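Local coordinates for thiosulfate sulfurtransferase (Pseudomonas aeruginosa, PDB 1YT8), which probably transfers sulfur from thiosulfate to cyanide, using a chain that carries four rhodanese-like repeats, at residues F109-V114 with R491-G496; P115-G120 with L310-D315; E121-E126 with S199-Q204; H316-R321 with M345-A350. All blocks are in the same frame, centred on the assembly; numbering follows the deposited sequence.

Contact 1: residues F109-V114 with R491-G496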
# COMPACT_ATOMS: atom_id res chain seq x y z
N PHE A 109 -3.24 -2.12 -17.26
CA PHE A 109 -3.16 -0.82 -16.61
C PHE A 109 -1.75 -0.49 -16.15
O PHE A 109 -0.97 -1.39 -15.84
CB PHE A 109 -4.07 -0.79 -15.38
CG PHE A 109 -5.53 -0.97 -15.69
CD1 PHE A 109 -6.38 0.13 -15.71
CD2 PHE A 109 -6.07 -2.23 -15.91
CE1 PHE A 109 -7.75 -0.02 -15.96
CE2 PHE A 109 -7.43 -2.40 -16.16
CZ PHE A 109 -8.28 -1.29 -16.18
N ARG A 110 -1.43 0.80 -16.09
CA ARG A 110 -0.12 1.19 -15.59
C ARG A 110 -0.35 1.81 -14.21
O ARG A 110 -1.50 1.91 -13.75
CB ARG A 110 0.56 2.20 -16.51
CG ARG A 110 -0.23 3.46 -16.78
CD ARG A 110 0.65 4.54 -17.40
NE ARG A 110 1.63 5.07 -16.45
CZ ARG A 110 2.90 4.70 -16.38
NH1 ARG A 110 3.39 3.79 -17.22
NH2 ARG A 110 3.70 5.24 -15.46
N ASP A 111 0.74 2.21 -13.57
CA ASP A 111 0.74 2.82 -12.23
C ASP A 111 0.42 1.80 -11.14
O ASP A 111 0.45 0.59 -11.38
CB ASP A 111 -0.25 3.99 -12.17
CG ASP A 111 0.25 5.12 -11.29
OD1 ASP A 111 0.15 5.02 -10.05
OD2 ASP A 111 0.78 6.11 -11.84
N VAL A 112 0.15 2.29 -9.93
CA VAL A 112 -0.15 1.41 -8.79
C VAL A 112 -1.49 1.72 -8.13
O VAL A 112 -2.04 2.81 -8.31
CB VAL A 112 0.97 1.51 -7.72
CG1 VAL A 112 2.31 1.11 -8.31
CG2 VAL A 112 1.04 2.94 -7.17
N ASN A 113 -2.01 0.76 -7.37
CA ASN A 113 -3.29 0.88 -6.66
C ASN A 113 -4.38 1.32 -7.64
O ASN A 113 -5.22 2.17 -7.34
CB ASN A 113 -3.17 1.91 -5.52
CG ASN A 113 -1.94 1.68 -4.65
OD1 ASN A 113 -1.18 2.61 -4.40
ND2 ASN A 113 -1.75 0.45 -4.18
N VAL A 114 -4.37 0.70 -8.82
CA VAL A 114 -5.31 1.03 -9.88
C VAL A 114 -6.79 0.85 -9.55
O VAL A 114 -7.60 1.73 -9.87
CB VAL A 114 -4.94 0.27 -11.17
CG1 VAL A 114 -5.87 0.67 -12.31
CG2 VAL A 114 -3.49 0.59 -11.55
N ARG A 491 8.44 5.41 -9.44
CA ARG A 491 8.50 6.83 -9.10
C ARG A 491 7.10 7.43 -9.24
O ARG A 491 6.71 7.89 -10.31
CB ARG A 491 9.48 7.54 -10.04
CG ARG A 491 9.76 8.99 -9.68
CD ARG A 491 10.74 9.60 -10.69
NE ARG A 491 11.11 10.97 -10.34
CZ ARG A 491 11.93 11.73 -11.07
NH1 ARG A 491 12.45 11.25 -12.19
NH2 ARG A 491 12.22 12.96 -10.68
N ARG A 492 6.35 7.43 -8.15
CA ARG A 492 5.00 7.97 -8.15
C ARG A 492 5.01 9.49 -8.39
O ARG A 492 5.60 10.24 -7.62
CB ARG A 492 4.32 7.64 -6.82
CG ARG A 492 4.18 6.14 -6.55
CD ARG A 492 4.05 5.86 -5.07
NE ARG A 492 3.67 4.47 -4.76
CZ ARG A 492 4.45 3.41 -4.95
NH1 ARG A 492 5.67 3.55 -5.46
NH2 ARG A 492 4.01 2.20 -4.62
N PRO A 493 4.36 9.94 -9.47
CA PRO A 493 4.31 11.37 -9.81
C PRO A 493 3.57 12.19 -8.76
O PRO A 493 3.68 13.41 -8.73
CB PRO A 493 3.57 11.38 -11.15
CG PRO A 493 3.86 10.04 -11.72
CD PRO A 493 3.71 9.14 -10.53
N TYR A 494 2.82 11.51 -7.90
CA TYR A 494 2.05 12.20 -6.86
C TYR A 494 2.71 12.17 -5.48
O TYR A 494 2.06 12.47 -4.48
CB TYR A 494 0.64 11.61 -6.79
CG TYR A 494 0.61 10.13 -6.53
CD1 TYR A 494 0.47 9.62 -5.24
CD2 TYR A 494 0.71 9.22 -7.59
CE1 TYR A 494 0.43 8.25 -5.00
CE2 TYR A 494 0.67 7.85 -7.36
CZ TYR A 494 0.52 7.37 -6.07
OH TYR A 494 0.45 6.01 -5.84
N GLU A 495 3.99 11.81 -5.43
CA GLU A 495 4.73 11.80 -4.18
C GLU A 495 5.98 12.65 -4.39
O GLU A 495 6.65 12.54 -5.42
CB GLU A 495 5.15 10.38 -3.77
CG GLU A 495 3.98 9.43 -3.52
CD GLU A 495 4.39 8.19 -2.73
OE1 GLU A 495 5.60 7.86 -2.71
OE2 GLU A 495 3.50 7.54 -2.15
N GLY A 496 6.29 13.52 -3.43
CA GLY A 496 7.47 14.36 -3.56
C GLY A 496 7.24 15.58 -4.44
O GLY A 496 6.21 15.71 -5.09
O HOH W 1 -1.38 5.37 -3.99
O HOH W 2 1.18 2.98 -3.24
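Val112 CG2 touches both Tyr494 OH, at 3.4 Å, and Arg492 NE, at 3.9 Å. Val112 CG1 lies over one face of the Arg492 guanidinium, farther off, and the two side chains Val112 and Arg492 cross at about a right angle. A compact branched residue suits this place because a single methyl can touch both the flat cation and the phenol oxygen. A chi1 of 57° puts Tyr494 CG between the backbone N and the carbonyl carbon, and CB of Arg492, two residues earlier, lies against one ring face, toward the rim. The edge of the ring meets Asp111, whose OD1 is 3.9 Å from Tyr494 CE2. Carboxylate and ring are nearly coplanar, 26° apart. Asp111 OD1 is held by Val112 N at 2.7 Å, and it also forms a salt bridge to Lys117.

The polar link across the segments runs through water. Asn113 OD1 accepts from two of them: one water, 2.8 Å from OD1, also pairs with Tyr494 OH, and the other, 2.7 Å from OD1, accepts from Arg492 NH2. Asn113 ND2 bonds to Asp315, and the guanidinium makes a salt bridge with Glu32. Pro493, with its fixed phi, suits the second position of the type I turn Arg492-Glu495, and asparagine tolerates the positive phi of Asn113. A sulfite lies about 5 Å from the Tyr494 side chain. The 109-114 loop runs into helix 114-127, and helix 501-512 packs against Asp111 and Pro493 through Tyr507.

Contact 2: residues P115-G120 with L310-D315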
# COMPACT_ATOMS: atom_id res chain seq x y z
N PRO A 115 -7.17 -0.27 -8.92
CA PRO A 115 -8.60 -0.41 -8.61
C PRO A 115 -9.10 0.76 -7.76
O PRO A 115 -10.16 1.33 -8.03
CB PRO A 115 -8.65 -1.74 -7.85
CG PRO A 115 -7.55 -2.53 -8.50
CD PRO A 115 -6.44 -1.50 -8.60
N SER A 116 -8.32 1.13 -6.75
CA SER A 116 -8.68 2.24 -5.87
C SER A 116 -8.78 3.57 -6.60
O SER A 116 -9.72 4.34 -6.38
CB SER A 116 -7.66 2.36 -4.74
OG SER A 116 -7.65 1.21 -3.92
N LYS A 117 -7.82 3.84 -7.48
CA LYS A 117 -7.81 5.10 -8.22
C LYS A 117 -8.87 5.15 -9.31
O LYS A 117 -9.49 6.20 -9.53
CB LYS A 117 -6.43 5.34 -8.81
CG LYS A 117 -5.33 5.41 -7.77
CD LYS A 117 -3.96 5.56 -8.40
CE LYS A 117 -2.89 5.67 -7.34
NZ LYS A 117 -1.53 5.77 -7.96
N ALA A 118 -9.08 4.03 -9.99
CA ALA A 118 -10.09 3.96 -11.04
C ALA A 118 -11.45 4.13 -10.38
O ALA A 118 -12.35 4.79 -10.93
CB ALA A 118 -10.00 2.62 -11.75
N PHE A 119 -11.62 3.54 -9.20
CA PHE A 119 -12.88 3.67 -8.48
C PHE A 119 -13.14 5.14 -8.13
O PHE A 119 -14.26 5.62 -8.22
CB PHE A 119 -12.87 2.85 -7.18
CG PHE A 119 -14.11 3.06 -6.34
CD1 PHE A 119 -15.34 2.58 -6.76
CD2 PHE A 119 -14.04 3.79 -5.15
CE1 PHE A 119 -16.50 2.82 -6.01
CE2 PHE A 119 -15.19 4.03 -4.40
CZ PHE A 119 -16.43 3.54 -4.83
N GLY A 120 -12.08 5.85 -7.74
CA GLY A 120 -12.23 7.25 -7.40
C GLY A 120 -12.78 8.05 -8.57
O GLY A 120 -13.64 8.93 -8.39
N LEU A 310 -6.32 2.38 3.50
CA LEU A 310 -6.85 1.05 3.20
C LEU A 310 -7.68 1.19 1.93
O LEU A 310 -7.67 0.32 1.05
CB LEU A 310 -7.72 0.54 4.35
CG LEU A 310 -8.46 -0.79 4.11
CD1 LEU A 310 -7.47 -1.90 3.80
CD2 LEU A 310 -9.28 -1.14 5.35
N VAL A 311 -8.40 2.30 1.83
CA VAL A 311 -9.24 2.57 0.68
C VAL A 311 -8.39 2.94 -0.54
O VAL A 311 -8.75 2.62 -1.67
CB VAL A 311 -10.24 3.71 0.99
CG1 VAL A 311 -11.03 4.11 -0.26
CG2 VAL A 311 -11.22 3.24 2.08
N GLN A 312 -7.25 3.59 -0.31
CA GLN A 312 -6.35 4.03 -1.38
C GLN A 312 -5.40 2.94 -1.90
O GLN A 312 -5.12 2.88 -3.09
CB GLN A 312 -5.53 5.23 -0.90
CG GLN A 312 -4.48 5.75 -1.88
CD GLN A 312 -5.06 6.44 -3.10
OE1 GLN A 312 -6.26 6.73 -3.16
NE2 GLN A 312 -4.22 6.72 -4.09
N GLU A 313 -4.90 2.08 -1.01
CA GLU A 313 -3.95 1.03 -1.40
C GLU A 313 -4.48 -0.35 -1.01
O GLU A 313 -3.74 -1.19 -0.50
CB GLU A 313 -2.60 1.26 -0.72
CG GLU A 313 -2.06 2.69 -0.81
CD GLU A 313 -0.70 2.86 -0.15
OE1 GLU A 313 -0.46 2.22 0.91
OE2 GLU A 313 0.13 3.63 -0.67
N THR A 314 -5.76 -0.58 -1.27
CA THR A 314 -6.43 -1.83 -0.92
C THR A 314 -5.68 -3.11 -1.30
O THR A 314 -5.63 -4.06 -0.52
CB THR A 314 -7.85 -1.87 -1.54
OG1 THR A 314 -8.47 -0.59 -1.38
CG2 THR A 314 -8.70 -2.92 -0.86
N ASP A 315 -5.10 -3.13 -2.49
CA ASP A 315 -4.38 -4.31 -2.98
C ASP A 315 -3.09 -4.66 -2.23
O ASP A 315 -2.56 -5.76 -2.38
CB ASP A 315 -4.09 -4.15 -4.47
CG ASP A 315 -3.26 -2.92 -4.78
OD1 ASP A 315 -3.76 -1.80 -4.55
OD2 ASP A 315 -2.11 -3.08 -5.24
O HOH W 3 -10.25 4.77 -3.66
O HOH W 4 -6.42 -0.90 -5.14
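Ser116 gives the direct hydrogen bond between the two segments: its OG donates to Val311 O at 2.9 Å, tilted 33° from the carbonyl plane. A chi1 of -63° sets OG beside its own backbone N and turned toward the end of helix 307-312. A second hydroxyl works nearby within its own segment, where Thr314 OG1 donates to Leu310 O at 2.7 Å, in the plane of that carbonyl. Both hydroxyls thus serve carbonyls near the end of a helix, where backbone donors run out, and this is a good use of Ser and Thr.

Two waters extend the polar network. One donates to Ser116 O and, over a longer 3.3 Å, to Val311 O; the other donates to Ser116 OG at 2.7 Å and to Asp315 OD1.

Packing is close because Ser116 is small. Ser116 CA comes within 5.4 Å of Gln312 CA, and Ser116 CB touches Gln312 O at 3.1 Å. Lys117, extended beyond CG, lays its aliphatic chain obliquely across Gln312, with Lys117 CE 3.7 Å from Gln312 NE2, while its ammonium reaches on to Tyr507 and Asp111. Gln312 belongs to the sulfite pocket, which is otherwise built from Cys193 to Arg198, consistent with the active-site loop of rhodanese folds.

Helix 114-127 therefore meets the C-terminal end of helix 307-312 where the chain turns into helix 314-317. Helix 197-208 touches Lys117 and Gln312, helix 334-344 packs on Val311 and Thr314, and helix 514-521 packs on Ala118.

Contact 3: residues E121-E126 with S199-Q204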
# COMPACT_ATOMS: atom_id res chain seq x y z
N GLU A 121 -12.30 7.76 -9.77
CA GLU A 121 -12.77 8.46 -10.95
C GLU A 121 -14.23 8.11 -11.23
O GLU A 121 -14.99 8.95 -11.69
CB GLU A 121 -11.90 8.11 -12.16
CG GLU A 121 -10.45 8.60 -12.07
CD GLU A 121 -10.34 10.10 -11.83
OE1 GLU A 121 -11.13 10.87 -12.42
OE2 GLU A 121 -9.44 10.52 -11.05
N LEU A 122 -14.60 6.86 -10.94
CA LEU A 122 -15.98 6.41 -11.14
C LEU A 122 -16.93 7.17 -10.22
O LEU A 122 -18.05 7.53 -10.62
CB LEU A 122 -16.10 4.90 -10.87
CG LEU A 122 -17.47 4.27 -11.12
CD1 LEU A 122 -17.82 4.37 -12.60
CD2 LEU A 122 -17.45 2.81 -10.69
N VAL A 123 -16.49 7.41 -8.99
CA VAL A 123 -17.30 8.15 -8.03
C VAL A 123 -17.59 9.56 -8.56
O VAL A 123 -18.74 10.00 -8.56
CB VAL A 123 -16.61 8.22 -6.64
CG1 VAL A 123 -17.39 9.15 -5.71
CG2 VAL A 123 -16.54 6.82 -6.02
N GLU A 124 -16.56 10.26 -9.03
CA GLU A 124 -16.77 11.61 -9.55
C GLU A 124 -17.67 11.58 -10.78
O GLU A 124 -18.54 12.44 -10.95
CB GLU A 124 -15.46 12.31 -9.92
CG GLU A 124 -15.66 13.79 -10.25
CD GLU A 124 -14.39 14.50 -10.68
OE1 GLU A 124 -13.93 14.26 -11.82
OE2 GLU A 124 -13.86 15.30 -9.89
N ALA A 125 -17.44 10.60 -11.65
CA ALA A 125 -18.24 10.49 -12.87
C ALA A 125 -19.72 10.26 -12.55
O ALA A 125 -20.60 10.84 -13.20
CB ALA A 125 -17.70 9.35 -13.73
N GLU A 126 -19.99 9.43 -11.55
CA GLU A 126 -21.36 9.10 -11.17
C GLU A 126 -22.05 10.10 -10.26
O GLU A 126 -23.25 10.36 -10.42
CB GLU A 126 -21.40 7.73 -10.50
CG GLU A 126 -20.99 6.57 -11.40
CD GLU A 126 -21.89 6.45 -12.61
OE1 GLU A 126 -23.11 6.25 -12.43
OE2 GLU A 126 -21.38 6.56 -13.75
N SER A 199 -8.93 12.98 -2.66
CA SER A 199 -9.71 14.21 -2.51
C SER A 199 -11.16 13.96 -2.94
O SER A 199 -12.09 14.51 -2.35
CB SER A 199 -9.11 15.37 -3.33
OG SER A 199 -9.34 15.22 -4.72
N ILE A 200 -11.35 13.12 -3.96
CA ILE A 200 -12.69 12.79 -4.44
C ILE A 200 -13.41 11.93 -3.38
O ILE A 200 -14.55 12.21 -3.02
CB ILE A 200 -12.64 11.99 -5.77
CG1 ILE A 200 -12.10 12.88 -6.89
CG2 ILE A 200 -14.04 11.49 -6.13
CD1 ILE A 200 -11.74 12.13 -8.17
N ILE A 201 -12.73 10.90 -2.90
CA ILE A 201 -13.29 10.01 -1.90
C ILE A 201 -13.59 10.78 -0.61
O ILE A 201 -14.63 10.57 0.02
CB ILE A 201 -12.32 8.84 -1.58
CG1 ILE A 201 -12.09 7.99 -2.84
CG2 ILE A 201 -12.88 7.98 -0.46
CD1 ILE A 201 -13.36 7.34 -3.39
N GLY A 202 -12.68 11.67 -0.22
CA GLY A 202 -12.88 12.44 0.99
C GLY A 202 -14.04 13.42 0.87
O GLY A 202 -14.84 13.56 1.80
N THR A 203 -14.14 14.09 -0.26
CA THR A 203 -15.22 15.05 -0.47
C THR A 203 -16.56 14.31 -0.50
O THR A 203 -17.51 14.72 0.15
CB THR A 203 -15.04 15.82 -1.79
OG1 THR A 203 -13.82 16.57 -1.73
CG2 THR A 203 -16.20 16.78 -2.02
N GLN A 204 -16.61 13.21 -1.25
CA GLN A 204 -17.85 12.45 -1.34
C GLN A 204 -18.21 11.80 -0.01
O GLN A 204 -19.38 11.60 0.29
CB GLN A 204 -17.76 11.41 -2.46
CG GLN A 204 -19.14 10.85 -2.87
CD GLN A 204 -20.11 11.95 -3.32
OE1 GLN A 204 -21.26 12.00 -2.87
NE2 GLN A 204 -19.65 12.81 -4.22
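Segments 121-126 of helix 114-127 and 199-204 of helix 197-208 face each other with Glu124 and Ile200 at their nearest point, their axes 9.3 Å apart and crossing at 50°. Ile200 is the main side chain of its helix here. Ile200 CG2, anti to the backbone N, lies 4.1 Å from Val123 CG1 and also touches the backbone at Glu124 N. The other branch extends (chi2 168°) so that Ile200 CD1 reaches Glu124 CB at 4.1 Å and Glu121 OE2 at 4.0 Å. Val123 divides its methyls between two partners. Val123 CG1 is 3.7 Å from Gln204 CG, resting on the aliphatic part of that side chain, and Val123 CG2 meets Ile201 CD1 at 4.2 Å, Val123 and Ile201 crossing at about a right angle. Beta-branched Val and Ile suit such an interface because their methyls broaden the side chain close to the helix backbone. Trp341 of helix 334-344 covers Val123, Ile201 and Gln204.

The contact joins an apolar core to a charged margin. Glu121 and Glu124 pass beside Ile200 and both form salt bridges with Arg196, a residue of the sulfite pocket. Two carboxylates on one guanidinium would be expected to steady its orientation, so helix 114-127 probably helps to orient Arg196 at the pocket.

Contact 4: residues H316-R321 with M345-A350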
# COMPACT_ATOMS: atom_id res chain seq x y z
N HIS A 316 -2.57 -3.73 -1.42
CA HIS A 316 -1.36 -3.99 -0.66
C HIS A 316 -1.67 -4.87 0.55
O HIS A 316 -0.78 -5.52 1.10
CB HIS A 316 -0.72 -2.69 -0.15
CG HIS A 316 -0.05 -1.87 -1.21
ND1 HIS A 316 0.77 -0.81 -0.91
CD2 HIS A 316 -0.09 -1.96 -2.56
CE1 HIS A 316 1.21 -0.27 -2.04
NE2 HIS A 316 0.71 -0.95 -3.05
N VAL A 317 -2.94 -4.87 0.96
CA VAL A 317 -3.39 -5.63 2.13
C VAL A 317 -4.32 -6.77 1.74
O VAL A 317 -4.05 -7.94 2.04
CB VAL A 317 -4.12 -4.69 3.11
CG1 VAL A 317 -4.55 -5.45 4.36
CG2 VAL A 317 -3.21 -3.52 3.48
N ALA A 318 -5.42 -6.44 1.09
CA ALA A 318 -6.39 -7.44 0.64
C ALA A 318 -6.06 -7.80 -0.80
O ALA A 318 -6.71 -7.35 -1.74
CB ALA A 318 -7.80 -6.87 0.74
N SER A 319 -5.02 -8.62 -0.95
CA SER A 319 -4.55 -9.04 -2.26
C SER A 319 -5.37 -10.16 -2.87
O SER A 319 -5.27 -10.43 -4.07
CB SER A 319 -3.07 -9.44 -2.16
OG SER A 319 -2.31 -8.36 -1.65
N VAL A 320 -6.17 -10.83 -2.05
CA VAL A 320 -7.02 -11.91 -2.54
C VAL A 320 -8.36 -11.28 -2.92
O VAL A 320 -9.17 -10.95 -2.06
CB VAL A 320 -7.26 -12.97 -1.45
CG1 VAL A 320 -8.26 -14.01 -1.95
CG2 VAL A 320 -5.94 -13.64 -1.07
N ARG A 321 -8.58 -11.10 -4.22
CA ARG A 321 -9.82 -10.53 -4.71
C ARG A 321 -10.92 -11.55 -4.42
O ARG A 321 -10.77 -12.73 -4.76
CB ARG A 321 -9.72 -10.25 -6.22
CG ARG A 321 -10.92 -9.51 -6.80
CD ARG A 321 -11.16 -8.16 -6.12
NE ARG A 321 -12.17 -7.38 -6.83
CZ ARG A 321 -12.81 -6.33 -6.33
NH1 ARG A 321 -12.55 -5.92 -5.10
NH2 ARG A 321 -13.70 -5.69 -7.08
N MSE A 345 -16.49 -0.87 -3.84
CA MSE A 345 -15.43 -1.37 -4.69
C MSE A 345 -15.58 -2.89 -4.84
O MSE A 345 -14.66 -3.59 -5.24
CB MSE A 345 -14.05 -1.02 -4.12
CG MSE A 345 -13.67 0.44 -4.36
SE MSE A 345 -11.80 0.82 -3.96
CE MSE A 345 -11.92 0.82 -2.05
N GLY A 346 -16.78 -3.37 -4.50
CA GLY A 346 -17.11 -4.78 -4.63
C GLY A 346 -16.67 -5.76 -3.56
O GLY A 346 -16.82 -6.97 -3.74
N TRP A 347 -16.13 -5.27 -2.45
CA TRP A 347 -15.68 -6.16 -1.39
C TRP A 347 -16.79 -6.59 -0.43
O TRP A 347 -17.72 -5.83 -0.17
CB TRP A 347 -14.58 -5.51 -0.55
CG TRP A 347 -13.30 -5.28 -1.27
CD1 TRP A 347 -12.91 -4.13 -1.91
CD2 TRP A 347 -12.24 -6.22 -1.46
NE1 TRP A 347 -11.67 -4.30 -2.48
CE2 TRP A 347 -11.24 -5.58 -2.22
CE3 TRP A 347 -12.04 -7.55 -1.05
CZ2 TRP A 347 -10.05 -6.23 -2.60
CZ3 TRP A 347 -10.86 -8.19 -1.43
CH2 TRP A 347 -9.88 -7.53 -2.19
N GLN A 348 -16.68 -7.82 0.07
CA GLN A 348 -17.62 -8.29 1.07
C GLN A 348 -16.94 -7.75 2.32
O GLN A 348 -15.81 -8.14 2.64
CB GLN A 348 -17.69 -9.82 1.12
CG GLN A 348 -18.37 -10.34 2.38
CD GLN A 348 -18.73 -11.81 2.30
OE1 GLN A 348 -18.02 -12.60 1.67
NE2 GLN A 348 -19.82 -12.19 2.95
N VAL A 349 -17.60 -6.84 3.01
CA VAL A 349 -17.01 -6.23 4.18
C VAL A 349 -17.99 -6.08 5.33
O VAL A 349 -19.18 -5.82 5.13
CB VAL A 349 -16.42 -4.84 3.81
CG1 VAL A 349 -17.52 -3.96 3.22
CG2 VAL A 349 -15.79 -4.18 5.03
N ALA A 350 -17.47 -6.23 6.54
CA ALA A 350 -18.27 -6.10 7.74
C ALA A 350 -17.56 -5.19 8.74
O ALA A 350 -16.34 -5.05 8.69
CB ALA A 350 -18.48 -7.48 8.37
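Arg321 lies across Trp347 and ends on the carbonyl of Met345, a selenomethionine here. From CB the chain runs to CG, anti to the backbone N, and then bends at chi2 (58°), which sets Arg321 CD 4.2 Å from both Trp347 CZ2 and CH2. Further out, Arg321 CZ is 4.7 Å from the centroid of the Trp347 five-membered ring, over its face, in a cation-pi contact. The guanidinium does not lie flat on the indole: the two planes are 78° apart, so a guanidinium edge is presented to the ring. Arg321 NH1 does the touching, 3.2 Å from Trp347 CE2.

Turned this way, the two terminal nitrogens grip a single acceptor end-on. Arg321 NH1 and NH2 donate to Met345 O at 3.1 and 3.0 Å, with that oxygen in the guanidinium plane. The carbonyl is at the end of helix 334-344, where a Schellman motif closes the helix. Gly346, at a phi of 82° that glycine readily adopts, is its C-prime residue, and the chain then enters strand 348-352, the neighbour of strand 324-328 in the parallel sheet of this rhodanese-like repeat. A cation suits a helix C-terminus, where the dipole would polarise the carbonyls negatively.

The far end of the indole packs against the 318-320 backbone. Trp347 CH2 approaches Ala318 O at 3.2 Å and Ala318 CB at 3.7 Å, while Val320 O lies at the ring edge, 3.3 Å from Trp347 CZ3. Alanine is small enough to let the broad ring come this close, and Leu325 and Leu342 pack on the indole too.

In the fold
Contact 2 lies in the middle of the group: its centre is about 12 Å from those of contacts 1 and 3 and about 10 Å from that of contact 4, whereas contacts 3 and 4 are about 19 Å apart. Residues 109-126 run unbroken through contacts 1, 2 and 3, with helix 114-127 shared by the last two. Residues 310-321 continue from contact 2 into contact 4 by way of helix 314-317. Along the chain contact 3 is nested within contact 2, contact 4 follows contact 2, and contact 1 encloses them all. Helix 114-127 thus ties the second and third rhodanese-like repeats to the C-terminal region, beside the sulfite pocket.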